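Local coordinates for AgaA (Rhizobium radiobacter, PDB 6HLX), which binds the opine agropinic acid as the periplasmic substrate-binding protein of an ABC transporter, probably handing it over for import into the bacterium, at residues A[239-244]-A[448-453]; A[273-278]-A[332-337]; A[324-329]-A[374-379]. All coordinates share one frame; numbering follows the deposited sequence.

Interaction 1: A[239-244]-A[448-453]; sequences PFMGLQ and YFMWRE. With G9Z (agropinic acid), chain E.
Met241 O takes two N-H groups from the facing strand: Phe449 N at 2.8 Å, in the carbonyl plane, and Met450 N in a weak bond at 3.4 Å. Phe449 and Met450 together face Met241, a classic bulge within the antiparallel pairing. Met241 N returns a bond of 2.9 Å to Met450 O, and Arg452 N binds Pro239 O just past the strand end. On one side of the sheet Tyr448 turns its ring edge onto the face of Phe240, CE2 lying 3.8 Å from Phe240 CE1 with the planes at 88°, while Trp451 CZ3 reaches the Phe240 rim. Both strands belong to a mixed sheet of this family 5 solute-binding protein, and Gln244 and Arg452, at or just past their C-terminal ends, belong to the opine pocket. Arg452, extended from CG to NE, slides under Pro239, whose CB sits 3.8 Å above the centre of the guanidinium. Arg452 NH1 donates weakly to Met241 SD at 3.4 Å in the guanidinium plane, and also to OXT of agropinic acid at 2.9 Å. Arg452 NH2 binds ligand O at 2.7 Å, so both terminal nitrogens hold the carboxylate. Gln244 OE1 accepts from ligand OAS.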
loop_
_atom_site.group_PDB
_atom_site.type_symbol
_atom_site.label_atom_id
_atom_site.label_comp_id
_atom_site.label_asym_id
_atom_site.label_seq_id
_atom_site.Cartn_x
_atom_site.Cartn_y
_atom_site.Cartn_z
ATOM N N PRO A 239 -3.436 6.068 6.712
ATOM C CA PRO A 239 -4.429 5.379 5.868
ATOM C C PRO A 239 -5.851 5.847 6.059
ATOM O O PRO A 239 -6.192 6.481 7.058
ATOM C CB PRO A 239 -4.286 3.889 6.253
ATOM C CG PRO A 239 -3.024 3.802 7.158
ATOM C CD PRO A 239 -2.962 5.176 7.799
ATOM N N PHE A 240 -6.687 5.497 5.087
ATOM C CA PHE A 240 -8.117 5.790 5.145
ATOM C C PHE A 240 -8.896 4.462 5.014
ATOM O O PHE A 240 -8.355 3.454 4.516
ATOM C CB PHE A 240 -8.539 6.781 4.030
ATOM C CG PHE A 240 -7.977 6.463 2.658
ATOM C CD1 PHE A 240 -8.495 5.412 1.896
ATOM C CD2 PHE A 240 -6.943 7.219 2.120
ATOM C CE1 PHE A 240 -7.952 5.101 0.638
ATOM C CE2 PHE A 240 -6.418 6.921 0.850
ATOM C CZ PHE A 240 -6.918 5.857 0.121
ATOM N N MET A 241 -10.156 4.482 5.443
ATOM C CA MET A 241 -11.118 3.383 5.290
ATOM C C MET A 241 -12.182 3.852 4.314
ATOM O O MET A 241 -12.659 4.983 4.412
ATOM C CB MET A 241 -11.805 2.994 6.621
ATOM C CG MET A 241 -10.843 2.438 7.673
ATOM S SD MET A 241 -9.951 0.968 7.150
ATOM C CE MET A 241 -11.280 -0.191 7.016
ATOM N N GLY A 242 -12.607 2.968 3.425
ATOM C CA GLY A 242 -13.639 3.310 2.448
ATOM C C GLY A 242 -14.117 2.085 1.705
ATOM O O GLY A 242 -14.077 0.978 2.250
ATOM N N LEU A 243 -14.596 2.276 0.466
ATOM C CA LEU A 243 -15.080 1.157 -0.337
ATOM C C LEU A 243 -14.589 1.266 -1.765
ATOM O O LEU A 243 -14.579 2.363 -2.332
ATOM C CB LEU A 243 -16.630 1.162 -0.366
ATOM C CG LEU A 243 -17.363 0.812 0.941
ATOM C CD1 LEU A 243 -18.827 1.213 0.850
ATOM C CD2 LEU A 243 -17.271 -0.713 1.241
ATOM N N GLN A 244 -14.280 0.110 -2.351
ATOM C CA GLN A 244 -13.979 -0.081 -3.772
ATOM C C GLN A 244 -15.169 -0.861 -4.304
ATOM O O GLN A 244 -15.639 -1.795 -3.638
ATOM C CB GLN A 244 -12.694 -0.905 -3.973
ATOM C CG GLN A 244 -11.450 -0.112 -3.643
ATOM C CD GLN A 244 -10.284 -1.003 -3.352
ATOM O OE1 GLN A 244 -9.910 -1.157 -2.190
ATOM N NE2 GLN A 244 -9.706 -1.635 -4.384
ATOM N N TYR A 448 -15.103 7.234 0.600
ATOM C CA TYR A 448 -14.187 7.263 1.746
ATOM C C TYR A 448 -14.951 7.618 3.009
ATOM O O TYR A 448 -15.822 8.495 2.975
ATOM C CB TYR A 448 -13.083 8.312 1.512
ATOM C CG TYR A 448 -12.365 8.162 0.192
ATOM C CD1 TYR A 448 -12.813 8.828 -0.948
ATOM C CD2 TYR A 448 -11.193 7.410 0.094
ATOM C CE1 TYR A 448 -12.154 8.694 -2.170
ATOM C CE2 TYR A 448 -10.514 7.287 -1.119
ATOM C CZ TYR A 448 -10.988 7.953 -2.241
ATOM O OH TYR A 448 -10.327 7.858 -3.438
ATOM N N PHE A 449 -14.582 6.976 4.134
ATOM C CA PHE A 449 -15.302 7.204 5.381
ATOM C C PHE A 449 -14.507 7.824 6.489
ATOM O O PHE A 449 -15.078 8.615 7.241
ATOM C CB PHE A 449 -15.909 5.883 5.889
ATOM C CG PHE A 449 -16.976 5.326 4.968
ATOM C CD1 PHE A 449 -17.994 6.141 4.481
ATOM C CD2 PHE A 449 -16.945 3.989 4.574
ATOM C CE1 PHE A 449 -18.983 5.620 3.624
ATOM C CE2 PHE A 449 -17.933 3.472 3.723
ATOM C CZ PHE A 449 -18.933 4.292 3.251
ATOM N N MET A 450 -13.217 7.454 6.640
ATOM C CA MET A 450 -12.445 7.972 7.766
ATOM C C MET A 450 -10.948 7.837 7.579
ATOM O O MET A 450 -10.504 6.973 6.811
ATOM C CB MET A 450 -12.837 7.208 9.055
ATOM C CG MET A 450 -12.528 5.719 8.985
ATOM S SD MET A 450 -12.749 4.847 10.529
ATOM C CE MET A 450 -11.253 5.373 11.422
ATOM N N TRP A 451 -10.185 8.658 8.314
ATOM C CA TRP A 451 -8.721 8.563 8.383
ATOM C C TRP A 451 -8.505 7.712 9.636
ATOM O O TRP A 451 -9.157 7.956 10.676
ATOM C CB TRP A 451 -8.074 9.925 8.658
ATOM C CG TRP A 451 -8.174 10.883 7.523
ATOM C CD1 TRP A 451 -8.935 12.013 7.473
ATOM C CD2 TRP A 451 -7.490 10.795 6.261
ATOM N NE1 TRP A 451 -8.747 12.655 6.267
ATOM C CE2 TRP A 451 -7.851 11.939 5.512
ATOM C CE3 TRP A 451 -6.553 9.895 5.719
ATOM C CZ2 TRP A 451 -7.363 12.174 4.224
ATOM C CZ3 TRP A 451 -6.037 10.147 4.449
ATOM C CH2 TRP A 451 -6.451 11.271 3.714
ATOM N N ARG A 452 -7.613 6.733 9.571
ATOM C CA ARG A 452 -7.379 5.896 10.760
ATOM C C ARG A 452 -5.955 6.052 11.290
ATOM O O ARG A 452 -5.049 6.436 10.542
ATOM C CB ARG A 452 -7.655 4.406 10.452
ATOM C CG ARG A 452 -6.626 3.769 9.513
ATOM C CD ARG A 452 -6.909 2.293 9.250
ATOM N NE ARG A 452 -5.676 1.553 8.970
ATOM C CZ ARG A 452 -5.544 0.641 8.011
ATOM N NH1 ARG A 452 -6.565 0.358 7.207
ATOM N NH2 ARG A 452 -4.402 -0.014 7.864
ATOM N N GLU A 453 -5.739 5.659 12.551
ATOM C CA GLU A 453 -4.378 5.594 13.100
ATOM C C GLU A 453 -3.761 4.265 12.629
ATOM O O GLU A 453 -4.465 3.250 12.511
ATOM C CB GLU A 453 -4.408 5.587 14.632
ATOM C CG GLU A 453 -4.874 6.911 15.215
ATOM C CD GLU A 453 -4.630 7.038 16.703
ATOM O OE1 GLU A 453 -5.042 8.069 17.280
ATOM O OE2 GLU A 453 -4.032 6.111 17.296
HETATM O OAM G9Z E . -2.264 -5.588 4.067
HETATM C CAB G9Z E . -3.285 -5.220 4.665
HETATM C CAC G9Z E . -3.849 -5.949 5.731
HETATM C CB G9Z E . -5.093 -5.133 6.201
HETATM C CA G9Z E . -5.243 -4.018 5.181
HETATM C C G9Z E . -5.347 -2.742 5.821
HETATM O O G9Z E . -4.288 -2.137 6.145
HETATM N N G9Z E . -4.042 -4.169 4.296
HETATM C CAG G9Z E . -3.665 -3.195 3.201
HETATM C CAH G9Z E . -4.494 -3.462 1.943
HETATM O OAP G9Z E . -5.856 -3.206 2.284
HETATM C CAI G9Z E . -4.080 -2.577 0.763
HETATM O OAQ G9Z E . -2.632 -2.521 0.701
HETATM C CAJ G9Z E . -4.579 -3.162 -0.601
HETATM O OAR G9Z E . -4.161 -2.300 -1.675
HETATM C CAK G9Z E . -6.094 -3.460 -0.710
HETATM O OAT G9Z E . -6.345 -4.246 -1.892
HETATM C CAL G9Z E . -6.953 -2.187 -0.680
HETATM O OAS G9Z E . -8.354 -2.539 -0.649
HETATM O OXT G9Z E . -6.502 -2.297 6.065
#

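Interaction 2: A[273-278]-A[332-337]; sequences TAFNGL and YSFQQN. With G9Z (agropinic acid), chain E; EDO (1,2-ethanediol), chain X.
Tyr332, at the N-cap position of helix 333-347, offers a ring face to agropinic acid, whose CB lies 3.6 Å above the ring centre; the Tyr332 OH is hydrogen-bonded to Ser9 OG. Two residues on, Phe334 carries the contact with 273-278. Its CB points toward that segment from the helix and so lies by Ala274 O and over a face of the Phe275 ring, 3.9 Å from that ring's centroid and 30° off its normal, a CH-pi contact. With CG in the crowded position between backbone N and carbonyl carbon (chi1 69°), the Phe334 ring swings on toward the ligand. The two rings cross obliquely with planes at 37°, and Phe334 CD1 meets Phe275 CZ at 3.5 Å, while the far rim of Phe334 turns its edge to the ligand carboxylate, CZ lying 3.3 Å from OXT. The helix start therefore builds part of the opine pocket, while helix 267-274 ends beside it and passes into a type I' turn, Phe275 to Leu278, closed by Leu278 N bonding to Phe275 O. Gln335 leaves on the side away from that turn; bent at chi2, it brings NE2 to within 3.0 Å of ligand OXT and donates to it. Asn337 comes back to the neighbouring helix end, its CB resting on Ala274 CB at 3.7 Å. Its amide ND2 donates to a water that in turn donates to Ala274 O. A second water donates both to Asn337 O and to Thr273 OG1, a hydroxyl also hydrogen-bonded to Ala269 O within its own helix.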
loop_
_atom_site.group_PDB
_atom_site.type_symbol
_atom_site.label_atom_id
_atom_site.label_comp_id
_atom_site.label_asym_id
_atom_site.label_seq_id
_atom_site.Cartn_x
_atom_site.Cartn_y
_atom_site.Cartn_z
ATOM N N THR A 273 -17.287 1.854 16.566
ATOM C CA THR A 273 -17.448 0.397 16.704
ATOM C C THR A 273 -16.287 -0.424 16.142
ATOM O O THR A 273 -16.178 -1.587 16.500
ATOM C CB THR A 273 -18.787 -0.104 16.119
ATOM O OG1 THR A 273 -18.735 -0.053 14.694
ATOM C CG2 THR A 273 -20.020 0.650 16.662
ATOM N N ALA A 274 -15.461 0.149 15.249
ATOM C CA ALA A 274 -14.342 -0.581 14.644
ATOM C C ALA A 274 -12.980 -0.074 15.091
ATOM O O ALA A 274 -11.989 -0.792 14.934
ATOM C CB ALA A 274 -14.441 -0.508 13.124
ATOM N N PHE A 275 -12.901 1.194 15.542
ATOM C CA PHE A 275 -11.616 1.813 15.890
ATOM C C PHE A 275 -11.556 2.415 17.304
ATOM O O PHE A 275 -10.701 3.276 17.573
ATOM C CB PHE A 275 -11.237 2.866 14.831
ATOM C CG PHE A 275 -11.019 2.274 13.460
ATOM C CD1 PHE A 275 -12.080 2.131 12.570
ATOM C CD2 PHE A 275 -9.759 1.826 13.069
ATOM C CE1 PHE A 275 -11.878 1.565 11.304
ATOM C CE2 PHE A 275 -9.553 1.293 11.794
ATOM C CZ PHE A 275 -10.618 1.159 10.926
ATOM N N ASN A 276 -12.449 1.958 18.206
ATOM C CA ASN A 276 -12.444 2.397 19.612
ATOM C C ASN A 276 -12.509 3.936 19.777
ATOM O O ASN A 276 -11.918 4.505 20.703
ATOM C CB ASN A 276 -11.194 1.800 20.326
ATOM C CG ASN A 276 -11.203 1.915 21.832
ATOM O OD1 ASN A 276 -10.197 2.295 22.460
ATOM N ND2 ASN A 276 -12.345 1.620 22.435
ATOM N N GLY A 277 -13.212 4.598 18.862
ATOM C CA GLY A 277 -13.346 6.050 18.912
ATOM C C GLY A 277 -12.157 6.817 18.357
ATOM O O GLY A 277 -12.154 8.048 18.410
ATOM N N LEU A 278 -11.156 6.112 17.779
ATOM C CA LEU A 278 -9.958 6.755 17.210
ATOM C C LEU A 278 -10.066 6.918 15.696
ATOM O O LEU A 278 -10.267 5.945 14.993
ATOM C CB LEU A 278 -8.685 5.962 17.551
ATOM C CG LEU A 278 -8.363 5.740 19.032
ATOM C CD1 LEU A 278 -7.159 4.825 19.179
ATOM C CD2 LEU A 278 -8.115 7.060 19.762
ATOM N N TYR A 332 -8.404 -8.987 10.453
ATOM C CA TYR A 332 -8.185 -7.670 11.046
ATOM C C TYR A 332 -9.522 -7.262 11.622
ATOM O O TYR A 332 -10.480 -7.058 10.870
ATOM C CB TYR A 332 -7.701 -6.684 9.960
ATOM C CG TYR A 332 -6.340 -7.074 9.427
ATOM C CD1 TYR A 332 -6.210 -8.042 8.430
ATOM C CD2 TYR A 332 -5.174 -6.523 9.963
ATOM C CE1 TYR A 332 -4.956 -8.446 7.974
ATOM C CE2 TYR A 332 -3.914 -6.926 9.519
ATOM C CZ TYR A 332 -3.811 -7.905 8.544
ATOM O OH TYR A 332 -2.579 -8.283 8.087
ATOM N N SER A 333 -9.623 -7.222 12.946
ATOM C CA SER A 333 -10.901 -6.880 13.580
ATOM C C SER A 333 -11.481 -5.581 13.043
ATOM O O SER A 333 -12.704 -5.499 12.855
ATOM C CB SER A 333 -10.767 -6.806 15.092
ATOM O OG SER A 333 -10.531 -8.114 15.581
ATOM N N PHE A 334 -10.626 -4.573 12.760
ATOM C CA PHE A 334 -11.211 -3.311 12.239
ATOM C C PHE A 334 -11.896 -3.499 10.883
ATOM O O PHE A 334 -12.855 -2.800 10.597
ATOM C CB PHE A 334 -10.185 -2.173 12.216
ATOM C CG PHE A 334 -9.066 -2.335 11.209
ATOM C CD1 PHE A 334 -9.229 -1.916 9.891
ATOM C CD2 PHE A 334 -7.845 -2.905 11.580
ATOM C CE1 PHE A 334 -8.199 -2.084 8.955
ATOM C CE2 PHE A 334 -6.810 -3.053 10.645
ATOM C CZ PHE A 334 -6.992 -2.634 9.345
ATOM N N GLN A 335 -11.399 -4.423 10.043
ATOM C CA GLN A 335 -12.005 -4.683 8.727
ATOM C C GLN A 335 -13.361 -5.373 8.920
ATOM O O GLN A 335 -14.384 -4.959 8.339
ATOM C CB GLN A 335 -11.074 -5.574 7.897
ATOM C CG GLN A 335 -9.824 -4.871 7.373
ATOM C CD GLN A 335 -9.861 -4.711 5.873
ATOM O OE1 GLN A 335 -10.688 -5.291 5.165
ATOM N NE2 GLN A 335 -8.943 -3.918 5.360
ATOM N N GLN A 336 -13.380 -6.417 9.787
ATOM C CA GLN A 336 -14.645 -7.104 10.077
ATOM C C GLN A 336 -15.677 -6.136 10.670
ATOM O O GLN A 336 -16.825 -6.119 10.225
ATOM C CB GLN A 336 -14.415 -8.268 11.043
ATOM C CG GLN A 336 -15.745 -8.847 11.555
ATOM C CD GLN A 336 -15.525 -10.135 12.276
ATOM O OE1 GLN A 336 -14.940 -11.055 11.738
ATOM N NE2 GLN A 336 -15.997 -10.225 13.501
ATOM N N ASN A 337 -15.277 -5.327 11.666
ATOM C CA ASN A 337 -16.223 -4.407 12.321
ATOM C C ASN A 337 -16.655 -3.273 11.406
ATOM O O ASN A 337 -17.823 -2.849 11.471
ATOM C CB ASN A 337 -15.669 -3.915 13.657
ATOM C CG ASN A 337 -15.668 -5.018 14.682
ATOM O OD1 ASN A 337 -16.601 -5.828 14.761
ATOM N ND2 ASN A 337 -14.624 -5.084 15.474
HETATM O OAM G9Z E . -2.264 -5.588 4.067
HETATM C CAB G9Z E . -3.285 -5.220 4.665
HETATM C CAC G9Z E . -3.849 -5.949 5.731
HETATM C CB G9Z E . -5.093 -5.133 6.201
HETATM C CA G9Z E . -5.243 -4.018 5.181
HETATM C C G9Z E . -5.347 -2.742 5.821
HETATM O O G9Z E . -4.288 -2.137 6.145
HETATM N N G9Z E . -4.042 -4.169 4.296
HETATM C CAG G9Z E . -3.665 -3.195 3.201
HETATM C CAH G9Z E . -4.494 -3.462 1.943
HETATM O OAP G9Z E . -5.856 -3.206 2.284
HETATM C CAI G9Z E . -4.080 -2.577 0.763
HETATM O OAQ G9Z E . -2.632 -2.521 0.701
HETATM C CAJ G9Z E . -4.579 -3.162 -0.601
HETATM O OAR G9Z E . -4.161 -2.300 -1.675
HETATM C CAK G9Z E . -6.094 -3.460 -0.710
HETATM O OAT G9Z E . -6.345 -4.246 -1.892
HETATM C CAL G9Z E . -6.953 -2.187 -0.680
HETATM O OAS G9Z E . -8.354 -2.539 -0.649
HETATM O OXT G9Z E . -6.502 -2.297 6.065
HETATM C C1 EDO X . -13.551 -1.457 18.371
HETATM O O1 EDO X . -14.248 -0.244 18.560
HETATM C C2 EDO X . -12.465 -1.613 19.442
HETATM O O2 EDO X . -11.970 -2.932 19.357
HETATM O O HOH W 1 -19.363 -2.499 13.768
HETATM O O HOH W 2 -12.208 -3.578 15.554
#

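Interaction 3: A[324-329]-A[374-379]; sequences VRLLAT and FTVMGS. With G9Z (agropinic acid), chain E.
Val324 approaches the Phe374 ring at about a right angle, with CG1 and CG2 each 3.7 Å from its CE1. The CB of Arg325 starts away from 374-379, and its NE forms a salt bridge with Asp356 on strand 351-356; the Arg325 carbonyl O meets the edge of the Phe374 ring in plane, 3.4 Å from CD1, and takes a hydrogen bond from a water. Leu326, with CG anti to its backbone N, places CD1 squarely over the Phe374 ring, 3.7 Å from the centroid and only 6° off the normal, a CH-pi contact that, with Val324 crossing at the CE1 corner and the Phe252 ring also meeting it, packs the aromatic closely. Strands 322-327 and 374-379 run parallel in the mixed sheet; strand 351-356 flanks 322-327 across a beta-alpha-beta crossover through helix 333-347, an alpha/beta core built in the manner of periplasmic binding proteins. Leu327 N donates to Phe374 O at 2.9 Å, nearly straight at 177°. Leu327 O is gripped twice: by Val376 N at 3.0 Å, nearly along the C=O axis, and by Thr375 OG1 at 2.8 Å from above the carbonyl plane, 47° out of it. That same hydroxyl is also hydrogen-bonded to Arg363, whose NH2 binds agropinic acid, so Thr375 probably helps position a pocket arginine. Ala328 CB then rests on Val376 CG2. Farther along strand 374-379, past the last touching residue, Gly378 O accepts a hydrogen bond of 2.7 Å from ligand OAP.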
loop_
_atom_site.group_PDB
_atom_site.type_symbol
_atom_site.label_atom_id
_atom_site.label_comp_id
_atom_site.label_asym_id
_atom_site.label_seq_id
_atom_site.Cartn_x
_atom_site.Cartn_y
_atom_site.Cartn_z
ATOM N N VAL A 324 -26.624 -7.622 -2.136
ATOM C CA VAL A 324 -25.234 -7.519 -2.551
ATOM C C VAL A 324 -24.353 -8.220 -1.522
ATOM O O VAL A 324 -24.757 -8.368 -0.374
ATOM C CB VAL A 324 -24.830 -6.016 -2.737
ATOM C CG1 VAL A 324 -24.915 -5.241 -1.428
ATOM C CG2 VAL A 324 -23.457 -5.848 -3.389
ATOM N N ARG A 325 -23.138 -8.584 -1.920
ATOM C CA ARG A 325 -22.175 -9.179 -1.010
ATOM C C ARG A 325 -21.012 -8.223 -0.815
ATOM O O ARG A 325 -20.518 -7.663 -1.793
ATOM C CB ARG A 325 -21.654 -10.516 -1.554
ATOM C CG ARG A 325 -22.759 -11.564 -1.785
ATOM C CD ARG A 325 -22.184 -12.968 -1.855
ATOM N NE ARG A 325 -21.740 -13.442 -0.542
ATOM C CZ ARG A 325 -22.499 -14.121 0.315
ATOM N NH1 ARG A 325 -23.757 -14.419 0.011
ATOM N NH2 ARG A 325 -22.005 -14.507 1.486
ATOM N N LEU A 326 -20.572 -8.044 0.439
ATOM C CA LEU A 326 -19.417 -7.196 0.778
ATOM C C LEU A 326 -18.250 -8.068 1.199
ATOM O O LEU A 326 -18.356 -8.836 2.165
ATOM C CB LEU A 326 -19.770 -6.228 1.913
ATOM C CG LEU A 326 -18.665 -5.315 2.506
ATOM C CD1 LEU A 326 -18.086 -4.379 1.438
ATOM C CD2 LEU A 326 -19.231 -4.493 3.648
ATOM N N LEU A 327 -17.130 -7.906 0.492
ATOM C CA LEU A 327 -15.902 -8.640 0.815
ATOM C C LEU A 327 -15.061 -7.852 1.805
ATOM O O LEU A 327 -14.711 -6.690 1.556
ATOM C CB LEU A 327 -15.081 -8.920 -0.460
ATOM C CG LEU A 327 -13.700 -9.566 -0.271
ATOM C CD1 LEU A 327 -13.806 -10.981 0.356
ATOM C CD2 LEU A 327 -12.914 -9.571 -1.577
ATOM N N ALA A 328 -14.660 -8.504 2.888
ATOM C CA ALA A 328 -13.713 -7.898 3.823
ATOM C C ALA A 328 -12.874 -9.062 4.374
ATOM O O ALA A 328 -12.553 -9.975 3.604
ATOM C CB ALA A 328 -14.444 -7.119 4.929
ATOM N N THR A 329 -12.496 -9.036 5.652
ATOM C CA THR A 329 -11.697 -10.122 6.254
ATOM C C THR A 329 -12.017 -10.209 7.728
ATOM O O THR A 329 -12.350 -9.189 8.344
ATOM C CB THR A 329 -10.174 -9.887 6.027
ATOM O OG1 THR A 329 -9.404 -10.997 6.545
ATOM C CG2 THR A 329 -9.657 -8.563 6.662
ATOM N N PHE A 374 -18.421 -5.489 -3.944
ATOM C CA PHE A 374 -17.694 -4.360 -3.345
ATOM C C PHE A 374 -16.865 -4.839 -2.193
ATOM O O PHE A 374 -17.084 -5.948 -1.704
ATOM C CB PHE A 374 -18.564 -3.131 -3.003
ATOM C CG PHE A 374 -19.584 -3.162 -1.887
ATOM C CD1 PHE A 374 -20.343 -4.311 -1.638
ATOM C CD2 PHE A 374 -19.914 -1.992 -1.197
ATOM C CE1 PHE A 374 -21.371 -4.298 -0.687
ATOM C CE2 PHE A 374 -20.943 -1.981 -0.244
ATOM C CZ PHE A 374 -21.663 -3.136 0.002
ATOM N N THR A 375 -15.824 -4.073 -1.834
ATOM C CA THR A 375 -14.896 -4.510 -0.775
ATOM C C THR A 375 -14.511 -3.372 0.127
ATOM O O THR A 375 -14.446 -2.225 -0.331
ATOM C CB THR A 375 -13.647 -5.222 -1.364
ATOM O OG1 THR A 375 -12.830 -5.760 -0.306
ATOM C CG2 THR A 375 -12.749 -4.289 -2.230
ATOM N N VAL A 376 -14.337 -3.684 1.421
ATOM C CA VAL A 376 -13.825 -2.715 2.392
ATOM C C VAL A 376 -12.388 -2.368 1.934
ATOM O O VAL A 376 -11.561 -3.256 1.674
ATOM C CB VAL A 376 -13.849 -3.278 3.831
ATOM C CG1 VAL A 376 -13.073 -2.384 4.799
ATOM C CG2 VAL A 376 -15.299 -3.458 4.301
ATOM N N MET A 377 -12.100 -1.068 1.861
ATOM C CA MET A 377 -10.799 -0.569 1.421
ATOM C C MET A 377 -10.121 0.048 2.638
ATOM O O MET A 377 -10.657 0.985 3.214
ATOM C CB MET A 377 -11.034 0.527 0.327
ATOM C CG MET A 377 -9.774 1.328 -0.050
ATOM S SD MET A 377 -10.077 2.526 -1.377
ATOM C CE MET A 377 -11.236 3.722 -0.547
ATOM N N GLY A 378 -8.969 -0.494 3.015
ATOM C CA GLY A 378 -8.100 0.019 4.073
ATOM C C GLY A 378 -6.797 0.303 3.364
ATOM O O GLY A 378 -6.081 -0.633 3.015
ATOM N N SER A 379 -6.538 1.568 2.989
ATOM C CA SER A 379 -5.393 1.808 2.106
ATOM C C SER A 379 -4.868 3.219 2.165
ATOM O O SER A 379 -5.199 3.960 3.091
ATOM C CB SER A 379 -5.736 1.413 0.666
ATOM O OG SER A 379 -4.545 1.139 -0.070
HETATM O OAM G9Z E . -2.264 -5.588 4.067
HETATM C CAB G9Z E . -3.285 -5.220 4.665
HETATM C CAC G9Z E . -3.849 -5.949 5.731
HETATM C CB G9Z E . -5.093 -5.133 6.201
HETATM C CA G9Z E . -5.243 -4.018 5.181
HETATM C C G9Z E . -5.347 -2.742 5.821
HETATM O O G9Z E . -4.288 -2.137 6.145
HETATM N N G9Z E . -4.042 -4.169 4.296
HETATM C CAG G9Z E . -3.665 -3.195 3.201
HETATM C CAH G9Z E . -4.494 -3.462 1.943
HETATM O OAP G9Z E . -5.856 -3.206 2.284
HETATM C CAI G9Z E . -4.080 -2.577 0.763
HETATM O OAQ G9Z E . -2.632 -2.521 0.701
HETATM C CAJ G9Z E . -4.579 -3.162 -0.601
HETATM O OAR G9Z E . -4.161 -2.300 -1.675
HETATM C CAK G9Z E . -6.094 -3.460 -0.710
HETATM O OAT G9Z E . -6.345 -4.246 -1.892
HETATM C CAL G9Z E . -6.953 -2.187 -0.680
HETATM O OAS G9Z E . -8.354 -2.539 -0.649
HETATM O OXT G9Z E . -6.502 -2.297 6.065
HETATM O O HOH W 3 -18.369 -8.987 -2.734
#

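In the fold
Interactions 1 and 3 are buried and share one sheet: strand 240-245 of interaction 1 lies next to strand 374-379 of interaction 3, and the two contacts probably join directly through the backbone, Gly242 N to Met377 O and Gln244 O to Thr375 N. Both combine backbone hydrogen bonds with side-chain packing, antiparallel with a bulge in interaction 1 and parallel in interaction 3. Interaction 2 lies nearer the surface, where helix ends meet by aromatic and aliphatic packing plus bridging waters; Phe275 and Phe334 touch the Met241 and Arg452 side of interaction 1. Helix 333-347 follows strand 322-327 in the chain, tying interactions 2 and 3 together. All three contacts reach agropinic acid.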